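Cystatin-2 (Ornithodoros moubata, PDB 3L0R) inhibits a broad range of mammalian papain-like cysteine proteases, cathepsins B, C, H, L and S among them, as a secreted salivary cystatin of a soft tick. Local coordinates at residues Gln71-Ala74 and Glu75-Val78. Residues are numbered along the deposited sequence; the frame is centred on the assembly and turned at random.
Sequences QYSA and EQCV
Ser73 grips the turn that follows it with both its carbonyl and its hydroxyl. Its backbone O accepts the amide of Cys77 at 2.9 Å (N-H...O 158°), the i to i+4 bond that closes an alpha-turn, while OG accepts Gln76 N at 3.1 Å. A chi1 of 69°, which sets OG between the backbone N and the carbonyl carbon, places OG within bonding distance of that amide and close beside Gln76 CB. Without the hydroxyl, as with an alanine here, the Gln76 amide would probably keep just its weak bond to Ser73 O, and the turn would be held less firmly. The chain's return also carries Cys77 back to Tyr72. Cys77 SG lies 4.5 Å from the Tyr72 ring centroid in an oblique sulfur-aromatic contact, 30° off the normal. Cys77 CB packs against Tyr72 CE1 at 3.9 Å. The tyrosine suits this place because its ring offers the sulfur an apolar surface while its hydroxyl reaches on to hydrogen-bond His22 and Thr37. One water bridges Ala74 O and Cys77 O. With OG and the carbonyl of Ser73 bonded to the third and fourth residues on, this is an ST motif, placed in the cystatin loop between strands 52-66 and 86-95, which the Cys65-Cys77 disulfide ties back to the sheet.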
ATOM      1  N   GLN A  71       3.526  -7.339  15.601  1.00 73.68           N
ATOM      2  CA  GLN A  71       2.861  -7.590  14.332  1.00 72.27           C
ATOM      3  C   GLN A  71       2.321  -6.248  13.831  1.00 68.68           C
ATOM      4  O   GLN A  71       1.875  -5.411  14.633  1.00 68.47           O
ATOM      5  CB  GLN A  71       1.738  -8.616  14.516  1.00 75.26           C
ATOM      6  CG  GLN A  71       1.586  -9.616  13.355  1.00 78.46           C
ATOM      7  CD  GLN A  71       2.755 -10.626  13.236  1.00 82.25           C
ATOM      8  OE1 GLN A  71       3.483 -10.641  12.235  1.00 80.71           O
ATOM      9  NE2 GLN A  71       2.921 -11.471  14.252  1.00 86.28           N
ATOM     10  N   TYR A  72       2.380  -6.037  12.515  1.00 65.79           N
ATOM     11  CA  TYR A  72       1.853  -4.820  11.899  1.00 62.68           C
ATOM     12  C   TYR A  72       0.335  -4.724  11.980  1.00 63.35           C
ATOM     13  O   TYR A  72      -0.365  -5.662  11.599  1.00 64.45           O
ATOM     14  CB  TYR A  72       2.259  -4.726  10.415  1.00 60.11           C
ATOM     15  CG  TYR A  72       1.803  -3.421   9.788  1.00 58.38           C
ATOM     16  CD1 TYR A  72       2.655  -2.308   9.749  1.00 57.18           C
ATOM     17  CD2 TYR A  72       0.500  -3.276   9.270  1.00 56.68           C
ATOM     18  CE1 TYR A  72       2.232  -1.089   9.183  1.00 55.30           C
ATOM     19  CE2 TYR A  72       0.074  -2.069   8.717  1.00 54.77           C
ATOM     20  CZ  TYR A  72       0.946  -0.982   8.680  1.00 54.49           C
ATOM     21  OH  TYR A  72       0.528   0.216   8.144  1.00 54.63           O
ATOM     22  N   SER A  73      -0.167  -3.573  12.422  1.00 63.03           N
ATOM     23  CA  SER A  73      -1.572  -3.211  12.204  1.00 63.84           C
ATOM     24  C   SER A  73      -1.703  -1.724  11.859  1.00 62.92           C
ATOM     25  O   SER A  73      -0.938  -0.894  12.360  1.00 62.65           O
ATOM     26  CB  SER A  73      -2.452  -3.573  13.406  1.00 66.77           C
ATOM     27  OG  SER A  73      -2.170  -2.753  14.521  1.00 66.51           O
ATOM     28  N   ALA A  74      -2.675  -1.400  11.005  1.00 62.86           N
ATOM     29  CA  ALA A  74      -2.960  -0.025  10.623  1.00 62.82           C
ATOM     30  C   ALA A  74      -3.257   0.840  11.843  1.00 65.70           C
ATOM     31  O   ALA A  74      -2.864   2.013  11.912  1.00 65.72           O
ATOM     32  CB  ALA A  74      -4.139   0.017   9.652  1.00 62.77           C
ATOM     33  N   GLU A  75      -3.940   0.238  12.813  1.00 68.81           N
ATOM     34  CA  GLU A  75      -4.449   0.938  13.991  1.00 71.65           C
ATOM     35  C   GLU A  75      -3.343   1.252  14.994  1.00 71.27           C
ATOM     36  O   GLU A  75      -3.330   2.319  15.622  1.00 72.36           O
ATOM     37  CB  GLU A  75      -5.555   0.076  14.624  1.00 74.94           C
ATOM     38  CG  GLU A  75      -5.965   0.422  16.048  1.00 79.97           C
ATOM     39  CD  GLU A  75      -6.781  -0.691  16.698  0.50 83.31           C
ATOM     40  OE1 GLU A  75      -6.346  -1.867  16.661  0.50 84.52           O
ATOM     41  OE2 GLU A  75      -7.858  -0.387  17.249  0.50 87.18           O
ATOM     42  N   GLN A  76      -2.418   0.312  15.143  1.00 70.25           N
ATOM     43  CA  GLN A  76      -1.387   0.410  16.161  1.00 70.22           C
ATOM     44  C   GLN A  76      -0.222   1.215  15.609  1.00 66.81           C
ATOM     45  O   GLN A  76       0.306   2.098  16.273  1.00 66.93           O
ATOM     46  CB  GLN A  76      -0.944  -0.994  16.577  1.00 71.55           C
ATOM     47  CG  GLN A  76      -0.823  -1.227  18.058  1.00 76.32           C
ATOM     48  CD  GLN A  76      -2.001  -0.673  18.842  1.00 82.03           C
ATOM     49  OE1 GLN A  76      -3.161  -1.010  18.578  1.00 84.74           O
ATOM     50  NE2 GLN A  76      -1.707   0.194  19.811  1.00 83.20           N
ATOM     51  N   CYS A  77       0.142   0.923  14.365  1.00 63.85           N
ATOM     52  CA  CYS A  77       1.356   1.470  13.759  1.00 60.92           C
ATOM     53  C   CYS A  77       1.092   2.798  13.076  1.00 59.89           C
ATOM     54  O   CYS A  77       1.143   2.901  11.857  1.00 57.97           O
ATOM     55  CB  CYS A  77       1.967   0.462  12.790  1.00 59.22           C
ATOM     56  SG  CYS A  77       2.210  -1.148  13.569  1.00 58.88           S
ATOM     57  N   VAL A  78       0.788   3.804  13.887  1.00 61.14           N
ATOM     58  CA  VAL A  78       0.648   5.168  13.414  1.00 60.91           C
ATOM     59  C   VAL A  78       2.032   5.727  13.054  1.00 59.84           C
ATOM     60  O   VAL A  78       3.051   5.201  13.519  1.00 59.18           O
ATOM     61  CB  VAL A  78      -0.053   6.054  14.475  1.00 64.02           C
ATOM     62  CG1 VAL A  78      -1.533   5.659  14.610  1.00 65.44           C
ATOM     63  CG2 VAL A  78       0.667   5.974  15.842  1.00 64.03           C
TER
HETATM   64  O   HOH W   1      -1.210   3.848  10.545  1.00 51.29           O